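Local coordinates for amidase, hydantoinase/carbamoylase family (Burkholderia ambifaria, PDB 5TP4), which probably hydrolyses a carbon-nitrogen bond of N-carbamoyl-L-amino acids, as a dinuclear zinc amidase of the peptidase M20 family, at residues A349-Y355 against R403-V407; Y194-E200 against P376-I382; T229-A235 against N283-G287. The contacts are given in a common frame with arbitrary orientation. Where two conformers were deposited one is given. Residue numbers count along the deposited sequence, not the author numbering.

Interaction 1: A349-Y355 against R403-V407; sequences AAEAFGY and RGTNV
Tyr-355 (chi1 m) lays one face of its ring on the aliphatic part of Arg-403: CZ is 3.4 Å from Arg-403 CG, and Arg-403 CB stands 3.8 Å from the ring centroid, 22° off the normal, a CH-pi contact. Segments 349-353 and 403-407 are helical, with axes 9.6 Å apart at closest approach and N-to-C directions 119° apart; the backbones come nearest at Ala-349 and Val-407 (CA-CA 5.2 Å). There Ala-349 CB meets Val-407 CG1 at 4.0 Å, and Val-407 CG2 lies 4.2 Å from Ala-350 CB and 3.7 Å from Tyr-355 CD2. Gly-354, with phi 74°, closes the first helix in a Schellman motif: Tyr-355 N bonds Ala-350 O (3.1 Å) and Gly-354 N bonds Glu-351 O (3.0 Å). Asn-406 CB sits over the Phe-353 ring, 4.3 Å from its centroid. Asn-406 ND2 donates to Tyr-355 OH (2.9 Å, 164°), while OD1 accepts from Ile-15 N, and Arg-403 pairs with Asp-400. The C-terminal end of helix 340-353 thus packs on helix 398-416 beside Ile-212 of strand 212-229, away from the zinc site. The contact is mainly apolar and aromatic, and the Asn-406 amide adds one directional hydrogen bond.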
loop_
_atom_site.group_PDB
_atom_site.type_symbol
_atom_site.label_atom_id
_atom_site.label_comp_id
_atom_site.label_asym_id
_atom_site.label_seq_id
_atom_site.Cartn_x
_atom_site.Cartn_y
_atom_site.Cartn_z
ATOM N N ALA B 349 42.889 19.508 3.799
ATOM C CA ALA B 349 42.940 20.040 2.441
ATOM C C ALA B 349 41.834 21.057 2.234
ATOM O O ALA B 349 42.069 22.139 1.660
ATOM C CB ALA B 349 42.848 18.912 1.411
ATOM N N ALA B 350 40.624 20.742 2.714
ATOM C CA ALA B 350 39.538 21.711 2.594
ATOM C C ALA B 350 39.889 23.003 3.318
ATOM O O ALA B 350 39.647 24.109 2.810
ATOM C CB ALA B 350 38.232 21.141 3.150
ATOM N N GLU B 351 40.457 22.889 4.516
ATOM C CA GLU B 351 40.751 24.101 5.273
ATOM C C GLU B 351 41.854 24.908 4.607
ATOM O O GLU B 351 41.799 26.147 4.602
ATOM C CB GLU B 351 41.130 23.750 6.716
ATOM C CG GLU B 351 39.945 23.151 7.465
ATOM C CD GLU B 351 40.281 22.743 8.888
ATOM O OE1 GLU B 351 41.254 23.294 9.448
ATOM O OE2 GLU B 351 39.565 21.875 9.440
ATOM N N ALA B 352 42.863 24.234 4.043
ATOM C CA ALA B 352 43.970 24.966 3.426
ATOM C C ALA B 352 43.485 25.842 2.267
ATOM O O ALA B 352 44.012 26.938 2.047
ATOM C CB ALA B 352 45.044 24.001 2.929
ATOM N N PHE B 353 42.523 25.345 1.484
ATOM C CA PHE B 353 41.937 26.082 0.372
ATOM C C PHE B 353 40.886 27.092 0.820
ATOM O O PHE B 353 40.448 27.940 0.011
ATOM C CB PHE B 353 41.293 25.094 -0.605
ATOM C CG PHE B 353 42.240 24.510 -1.595
ATOM C CD1 PHE B 353 42.592 25.223 -2.721
ATOM C CD2 PHE B 353 42.766 23.243 -1.409
ATOM C CE1 PHE B 353 43.457 24.679 -3.652
ATOM C CE2 PHE B 353 43.640 22.685 -2.335
ATOM C CZ PHE B 353 43.994 23.409 -3.465
ATOM N N GLY B 354 40.473 27.052 2.086
ATOM C CA GLY B 354 39.421 27.958 2.496
ATOM C C GLY B 354 38.050 27.562 1.984
ATOM O O GLY B 354 37.141 28.391 1.989
ATOM N N TYR B 355 37.877 26.311 1.548
ATOM C CA TYR B 355 36.565 25.866 1.086
ATOM C C TYR B 355 35.633 25.635 2.266
ATOM O O TYR B 355 36.066 25.176 3.327
ATOM C CB TYR B 355 36.687 24.579 0.292
ATOM C CG TYR B 355 37.513 24.655 -0.955
ATOM C CD1 TYR B 355 37.633 25.842 -1.695
ATOM C CD2 TYR B 355 38.158 23.511 -1.422
ATOM C CE1 TYR B 355 38.386 25.859 -2.874
ATOM C CE2 TYR B 355 38.914 23.526 -2.593
ATOM C CZ TYR B 355 39.032 24.699 -3.301
ATOM O OH TYR B 355 39.784 24.700 -4.459
ATOM N N ARG B 403 36.486 21.877 -7.051
ATOM C CA ARG B 403 37.017 22.046 -5.697
ATOM C C ARG B 403 37.070 20.728 -4.926
ATOM O O ARG B 403 38.028 20.483 -4.188
ATOM C CB ARG B 403 36.200 23.095 -4.951
ATOM C CG ARG B 403 36.450 24.523 -5.525
ATOM C CD ARG B 403 35.629 25.571 -4.873
ATOM N NE ARG B 403 34.228 25.430 -5.231
ATOM C CZ ARG B 403 33.276 26.289 -4.888
ATOM N NH1 ARG B 403 33.577 27.371 -4.165
ATOM N NH2 ARG B 403 32.022 26.055 -5.269
ATOM N N GLY B 404 36.086 19.845 -5.109
ATOM C CA GLY B 404 36.188 18.530 -4.500
ATOM C C GLY B 404 37.427 17.776 -4.959
ATOM O O GLY B 404 38.060 17.059 -4.172
ATOM N N THR B 405 37.786 17.917 -6.244
ATOM C CA THR B 405 38.968 17.235 -6.759
ATOM C C THR B 405 40.261 17.889 -6.270
ATOM O O THR B 405 41.259 17.188 -6.056
ATOM C CB THR B 405 38.913 17.173 -8.276
ATOM O OG1 THR B 405 37.619 16.703 -8.659
ATOM C CG2 THR B 405 39.948 16.194 -8.854
ATOM N N ASN B 406 40.271 19.210 -6.081
ATOM C CA ASN B 406 41.409 19.848 -5.414
ATOM C C ASN B 406 41.631 19.264 -4.027
ATOM O O ASN B 406 42.780 19.049 -3.610
ATOM C CB ASN B 406 41.207 21.354 -5.316
ATOM C CG ASN B 406 41.393 22.044 -6.651
ATOM O OD1 ASN B 406 42.043 21.507 -7.561
ATOM N ND2 ASN B 406 40.856 23.261 -6.767
ATOM N N VAL B 407 40.543 19.007 -3.290
ATOM C CA VAL B 407 40.678 18.409 -1.962
ATOM C C VAL B 407 41.176 16.977 -2.081
ATOM O O VAL B 407 42.087 16.556 -1.350
ATOM C CB VAL B 407 39.340 18.480 -1.203
ATOM C CG1 VAL B 407 39.388 17.580 0.046
ATOM C CG2 VAL B 407 39.055 19.938 -0.796
#

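Interaction 2: Y194-E200 against P376-I382; sequences YFEAHIE and PTAMVFI. With ZN (zinc ion), chain P.
Strands 194-199 and 377-382 run parallel, their axes 4.6 Å apart and their directions 20° apart, in a register from Tyr-194 with Thr-377 to Ile-199 with Ile-382. Tyr-194, Glu-196 and His-198 bond through both N and O, and Glu-200 through N: Tyr-194 N to Pro-376 O (2.8 Å), Ala-378 N to Tyr-194 O (3.0 Å), Glu-196 N to Ala-378 O (3.2 Å), Val-380 N to Glu-196 O (3.0 Å), His-198 N to Val-380 O (2.9 Å), Ile-382 N to His-198 O (3.1 Å) and Glu-200 N to Ile-382 O (2.9 Å). On the face of Phe-195, Ala-197 and Ile-199, large meets small twice: Phe-195 CE2 comes within 3.9 Å of Ala-378 CB, and Ala-197 leaves room for Val-380 (CB-CB 4.3 Å). The isoleucines meet side by side, Ile-199 CG2 3.9 Å from Ile-382 CG1. These are parallel strands within the mixed sheet of the M20 catalytic domain, 193-199 lying between 87-91 and 377-382, and 377-382 flanked on its other edge by 212-229; helices 340-353 and 398-416 pack on the Phe-195 face. On the other face the tip of Met-379 (rotamer mtp) wedges between two neighbours, CE 3.9 Å from Glu-196 CG and 3.7 Å from His-198 CB. Tyr-194 OH donates to Glu-196 OE2 (2.7 Å). His-198, chi1 t, leads its ring away from the sheet; ND1 bonds Ile-199 O (2.7 Å), leaving NE2 to bind zinc at 2.4 Å, with two waters and His-92. Past the strand end, Glu-200 CA rests over the Phe-381 ring, 3.9 Å from its centroid and 13° off the normal.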
loop_
_atom_site.group_PDB
_atom_site.type_symbol
_atom_site.label_atom_id
_atom_site.label_comp_id
_atom_site.label_asym_id
_atom_site.label_seq_id
_atom_site.Cartn_x
_atom_site.Cartn_y
_atom_site.Cartn_z
ATOM N N TYR B 194 42.630 4.260 0.954
ATOM C CA TYR B 194 41.648 4.301 -0.121
ATOM C C TYR B 194 40.871 5.593 0.021
ATOM O O TYR B 194 40.324 5.878 1.092
ATOM C CB TYR B 194 40.690 3.107 -0.060
ATOM C CG TYR B 194 39.581 3.176 -1.074
ATOM C CD1 TYR B 194 39.798 2.743 -2.378
ATOM C CD2 TYR B 194 38.312 3.652 -0.738
ATOM C CE1 TYR B 194 38.792 2.795 -3.314
ATOM C CE2 TYR B 194 37.303 3.733 -1.695
ATOM C CZ TYR B 194 37.566 3.291 -2.972
ATOM O OH TYR B 194 36.575 3.327 -3.940
ATOM N N PHE B 195 40.812 6.366 -1.060
ATOM C CA PHE B 195 40.027 7.597 -1.086
ATOM C C PHE B 195 38.977 7.527 -2.190
ATOM O O PHE B 195 39.245 7.039 -3.292
ATOM C CB PHE B 195 40.931 8.804 -1.329
ATOM C CG PHE B 195 41.869 9.133 -0.196
ATOM C CD1 PHE B 195 43.132 8.567 -0.141
ATOM C CD2 PHE B 195 41.489 10.040 0.786
ATOM C CE1 PHE B 195 44.003 8.879 0.884
ATOM C CE2 PHE B 195 42.336 10.367 1.818
ATOM C CZ PHE B 195 43.603 9.791 1.880
ATOM N N GLU B 196 37.775 8.047 -1.920
ATOM C CA GLU B 196 36.727 8.045 -2.938
ATOM C C GLU B 196 36.026 9.387 -2.909
ATOM O O GLU B 196 35.524 9.786 -1.855
ATOM C CB GLU B 196 35.716 6.917 -2.689
ATOM C CG GLU B 196 34.550 6.942 -3.639
ATOM C CD GLU B 196 33.871 5.589 -3.822
ATOM O OE1 GLU B 196 32.871 5.520 -4.576
ATOM O OE2 GLU B 196 34.339 4.591 -3.224
ATOM N N ALA B 197 35.996 10.074 -4.054
ATOM C CA ALA B 197 35.177 11.272 -4.180
ATOM C C ALA B 197 33.820 10.898 -4.759
ATOM O O ALA B 197 33.720 10.047 -5.651
ATOM C CB ALA B 197 35.893 12.307 -5.053
ATOM N N HIS B 198 32.758 11.545 -4.263
ATOM C CA HIS B 198 31.414 11.198 -4.719
ATOM C C HIS B 198 30.482 12.380 -4.499
ATOM O O HIS B 198 30.679 13.179 -3.582
ATOM C CB HIS B 198 30.896 9.970 -3.940
ATOM C CG HIS B 198 29.865 9.170 -4.672
ATOM N ND1 HIS B 198 28.544 9.565 -4.769
ATOM C CD2 HIS B 198 29.958 7.998 -5.349
ATOM C CE1 HIS B 198 27.876 8.682 -5.493
ATOM N NE2 HIS B 198 28.705 7.715 -5.838
ATOM N N ILE B 199 29.460 12.483 -5.343
ATOM C CA ILE B 199 28.395 13.432 -5.026
ATOM C C ILE B 199 27.665 12.956 -3.771
ATOM O O ILE B 199 27.594 11.760 -3.476
ATOM C CB ILE B 199 27.421 13.627 -6.206
ATOM C CG1 ILE B 199 26.766 12.303 -6.655
ATOM C CG2 ILE B 199 28.123 14.321 -7.375
ATOM C CD1 ILE B 199 25.531 12.509 -7.522
ATOM N N GLU B 200 27.143 13.908 -3.001
ATOM C CA GLU B 200 26.496 13.581 -1.723
ATOM C C GLU B 200 25.337 12.594 -1.864
ATOM O O GLU B 200 25.104 11.775 -0.965
ATOM C CB GLU B 200 25.969 14.853 -1.068
ATOM C CG GLU B 200 25.261 14.553 0.246
ATOM C CD GLU B 200 24.568 15.757 0.815
ATOM O OE1 GLU B 200 23.630 15.585 1.630
ATOM O OE2 GLU B 200 24.965 16.874 0.430
ATOM N N PRO B 376 42.653 1.735 5.602
ATOM C CA PRO B 376 42.330 3.129 5.949
ATOM C C PRO B 376 41.676 3.860 4.787
ATOM O O PRO B 376 42.213 3.906 3.677
ATOM C CB PRO B 376 43.693 3.732 6.303
ATOM C CG PRO B 376 44.505 2.580 6.723
ATOM C CD PRO B 376 44.079 1.432 5.856
ATOM N N THR B 377 40.509 4.447 5.060
ATOM C CA THR B 377 39.619 4.963 4.029
ATOM C C THR B 377 39.073 6.333 4.396
ATOM O O THR B 377 38.820 6.619 5.575
ATOM C CB THR B 377 38.445 3.973 3.799
ATOM O OG1 THR B 377 38.959 2.771 3.191
ATOM C CG2 THR B 377 37.351 4.559 2.895
ATOM N N ALA B 378 38.885 7.183 3.379
ATOM C CA ALA B 378 38.176 8.442 3.583
ATOM C C ALA B 378 37.419 8.754 2.310
ATOM O O ALA B 378 37.710 8.208 1.234
ATOM C CB ALA B 378 39.105 9.625 3.926
ATOM N N MET B 379 36.429 9.639 2.435
ATOM C CA MET B 379 35.699 10.085 1.249
ATOM C C MET B 379 35.600 11.602 1.203
ATOM O O MET B 379 35.604 12.290 2.239
ATOM C CB MET B 379 34.275 9.518 1.185
ATOM C CG MET B 379 34.189 8.008 0.873
ATOM S SD MET B 379 32.439 7.505 0.688
ATOM C CE MET B 379 32.052 8.230 -0.894
ATOM N N VAL B 380 35.480 12.117 -0.028
ATOM C CA VAL B 380 35.194 13.528 -0.275
ATOM C C VAL B 380 33.818 13.598 -0.900
ATOM O O VAL B 380 33.633 13.106 -2.020
ATOM C CB VAL B 380 36.216 14.186 -1.222
ATOM C CG1 VAL B 380 35.953 15.719 -1.278
ATOM C CG2 VAL B 380 37.674 13.905 -0.791
ATOM N N PHE B 381 32.857 14.240 -0.214
ATOM C CA PHE B 381 31.570 14.542 -0.845
ATOM C C PHE B 381 31.569 15.950 -1.435
ATOM O O PHE B 381 32.154 16.878 -0.862
ATOM C CB PHE B 381 30.406 14.506 0.149
ATOM C CG PHE B 381 29.778 13.152 0.377
ATOM C CD1 PHE B 381 30.138 12.037 -0.336
ATOM C CD2 PHE B 381 28.810 13.041 1.357
ATOM C CE1 PHE B 381 29.523 10.802 -0.090
ATOM C CE2 PHE B 381 28.187 11.819 1.627
ATOM C CZ PHE B 381 28.541 10.706 0.903
ATOM N N ILE B 382 30.865 16.104 -2.556
ATOM C CA ILE B 382 30.525 17.414 -3.120
ATOM C C ILE B 382 29.006 17.540 -3.175
ATOM O O ILE B 382 28.276 16.535 -3.207
ATOM C CB ILE B 382 31.164 17.635 -4.514
ATOM C CG1 ILE B 382 30.678 16.614 -5.565
ATOM C CG2 ILE B 382 32.691 17.634 -4.398
ATOM C CD1 ILE B 382 30.970 17.041 -6.999
HETATM ZN ZN ZN P . 27.795 5.681 -6.727
HETATM O O HOH W 1 29.142 4.600 -5.003
HETATM O O HOH W 2 25.958 4.623 -5.926
#

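Interaction 3: T229-A235 against N283-G287; sequences TGVAAHA and NTIAG
A short antiparallel pairing of two loops, with one beta bridge at His-234 and Thr-284 (CA-CA 4.7 Å), joins segments 229-235 and 283-287; their end-to-end directions are 165° apart. The first loop bends at Ala-232 in an inverse gamma turn, whose Ala-233 N to Val-231 O bond is weak (3.2 Å). Both belong to the smaller domain of the M20 fold, the one through which these enzymes commonly dimerise; here Ala-235 and Ile-285 pack on Thr-271 of the second subunit. Gly-287 CA is 3.9 Å from Val-231 N, and Gly-287 N 3.8 Å from Ala-232 CB; Gly-287 O accepts from Gly-230 N (2.8 Å, 167°), and an ideal CB here would clash with Ala-232 CB at 2.9 Å. Ile-285 (chi1 m, chi2 t) points toward the other loop, CG2 3.5 Å from Val-231 O and CD1 3.9 Å from Ala-233 CB; its N bonds Ala-233 O (2.8 Å, 155°), and its O receives a CA-H...O contact from Ala-232 CA at 3.1 Å. Asn-283 CB lies 4.2 Å from Ala-235 CB, while ND2 bonds a MES molecule, probably from the crystallisation liquor. Asn-283 O lies over one face of the His-234 ring and accepts from Ala-235 N at 2.8 Å, 165°.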
loop_
_atom_site.group_PDB
_atom_site.type_symbol
_atom_site.label_atom_id
_atom_site.label_comp_id
_atom_site.label_asym_id
_atom_site.label_seq_id
_atom_site.Cartn_x
_atom_site.Cartn_y
_atom_site.Cartn_z
ATOM N N THR B 229 -2.509 -6.821 12.929
ATOM C CA THR B 229 -3.680 -7.655 12.688
ATOM C C THR B 229 -4.847 -7.141 13.510
ATOM O O THR B 229 -4.726 -6.949 14.724
ATOM C CB THR B 229 -3.395 -9.121 13.040
ATOM O OG1 THR B 229 -2.244 -9.559 12.317
ATOM C CG2 THR B 229 -4.564 -9.984 12.651
ATOM N N GLY B 230 -5.983 -6.933 12.852
ATOM C CA GLY B 230 -7.200 -6.563 13.548
ATOM C C GLY B 230 -8.334 -7.444 13.069
ATOM O O GLY B 230 -8.169 -8.635 12.844
ATOM N N VAL B 231 -9.507 -6.839 12.922
ATOM C CA VAL B 231 -10.704 -7.568 12.524
ATOM C C VAL B 231 -11.295 -6.835 11.329
ATOM O O VAL B 231 -11.652 -5.655 11.440
ATOM C CB VAL B 231 -11.714 -7.678 13.672
ATOM C CG1 VAL B 231 -13.049 -8.252 13.166
ATOM C CG2 VAL B 231 -11.121 -8.551 14.798
ATOM N N ALA B 232 -11.505 -7.542 10.208
ATOM C CA ALA B 232 -11.905 -6.883 8.950
ATOM C C ALA B 232 -13.427 -6.920 8.755
ATOM O O ALA B 232 -13.974 -7.670 7.947
ATOM C CB ALA B 232 -11.172 -7.501 7.762
ATOM N N ALA B 233 -14.099 -6.016 9.450
ATOM C CA ALA B 233 -15.540 -5.970 9.610
ATOM C C ALA B 233 -16.105 -4.891 8.693
ATOM O O ALA B 233 -15.374 -4.049 8.169
ATOM C CB ALA B 233 -15.891 -5.706 11.081
ATOM N N HIS B 234 -17.411 -4.930 8.483
ATOM C CA HIS B 234 -18.016 -4.019 7.519
ATOM C C HIS B 234 -17.989 -2.564 8.011
ATOM O O HIS B 234 -18.322 -2.268 9.166
ATOM C CB HIS B 234 -19.447 -4.478 7.244
ATOM C CG HIS B 234 -20.093 -3.810 6.071
ATOM N ND1 HIS B 234 -20.657 -2.556 6.149
ATOM C CD2 HIS B 234 -20.327 -4.250 4.811
ATOM C CE1 HIS B 234 -21.181 -2.236 4.983
ATOM N NE2 HIS B 234 -20.998 -3.247 4.151
ATOM N N ALA B 235 -17.617 -1.649 7.099
ATOM C CA ALA B 235 -17.444 -0.223 7.402
ATOM C C ALA B 235 -18.733 0.484 7.789
ATOM O O ALA B 235 -18.673 1.566 8.387
ATOM C CB ALA B 235 -16.847 0.520 6.201
ATOM N N ASN B 283 -15.126 -0.536 1.759
ATOM C CA ASN B 283 -16.125 -0.585 2.819
ATOM C C ASN B 283 -15.849 -1.709 3.817
ATOM O O ASN B 283 -16.772 -2.225 4.454
ATOM C CB ASN B 283 -17.533 -0.705 2.241
ATOM C CG ASN B 283 -17.724 -1.935 1.389
ATOM O OD1 ASN B 283 -16.754 -2.622 1.023
ATOM N ND2 ASN B 283 -18.993 -2.224 1.058
ATOM N N THR B 284 -14.583 -2.065 3.981
ATOM C CA THR B 284 -14.176 -3.047 4.977
ATOM C C THR B 284 -13.072 -2.462 5.844
ATOM O O THR B 284 -12.068 -1.962 5.324
ATOM C CB THR B 284 -13.707 -4.333 4.302
ATOM O OG1 THR B 284 -14.739 -4.789 3.413
ATOM C CG2 THR B 284 -13.477 -5.416 5.344
ATOM N N ILE B 285 -13.270 -2.528 7.165
ATOM C CA ILE B 285 -12.210 -2.175 8.106
ATOM C C ILE B 285 -10.955 -2.999 7.835
ATOM O O ILE B 285 -11.022 -4.206 7.562
ATOM C CB ILE B 285 -12.725 -2.391 9.540
ATOM C CG1 ILE B 285 -13.925 -1.464 9.791
ATOM C CG2 ILE B 285 -11.581 -2.227 10.603
ATOM C CD1 ILE B 285 -14.834 -1.943 10.915
ATOM N N ALA B 286 -9.793 -2.346 7.930
ATOM C CA ALA B 286 -8.517 -3.035 7.738
ATOM C C ALA B 286 -8.289 -4.046 8.856
ATOM O O ALA B 286 -8.290 -3.683 10.037
ATOM C CB ALA B 286 -7.371 -2.023 7.694
ATOM N N GLY B 287 -8.112 -5.313 8.481
ATOM C CA GLY B 287 -7.757 -6.346 9.438
ATOM C C GLY B 287 -6.311 -6.793 9.324
ATOM O O GLY B 287 -5.848 -7.576 10.157
#

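Reading from the N terminus, segment 194-200 comes first, in the catalytic domain. Strand 212-229 then leads into the smaller domain, where interaction 3 closes a loop of 47 residues between 229-235 and 283-287. The chain next returns to the catalytic domain: helix 340-353 delivers 349-355, and only then does 376-382 complete interaction 2, so interaction 3 falls wholly within its span. Interaction 1 opens before interaction 2 closes and ends later, at 403-407, so these two cross. They also touch, Gly-404 CA lying 3.6 Å from Ile-382 CG2, which sets helix 398-416 against the sheet. Interaction 3 is remote, its centre about 50 Å from that of interaction 2 and 59 Å from that of interaction 1.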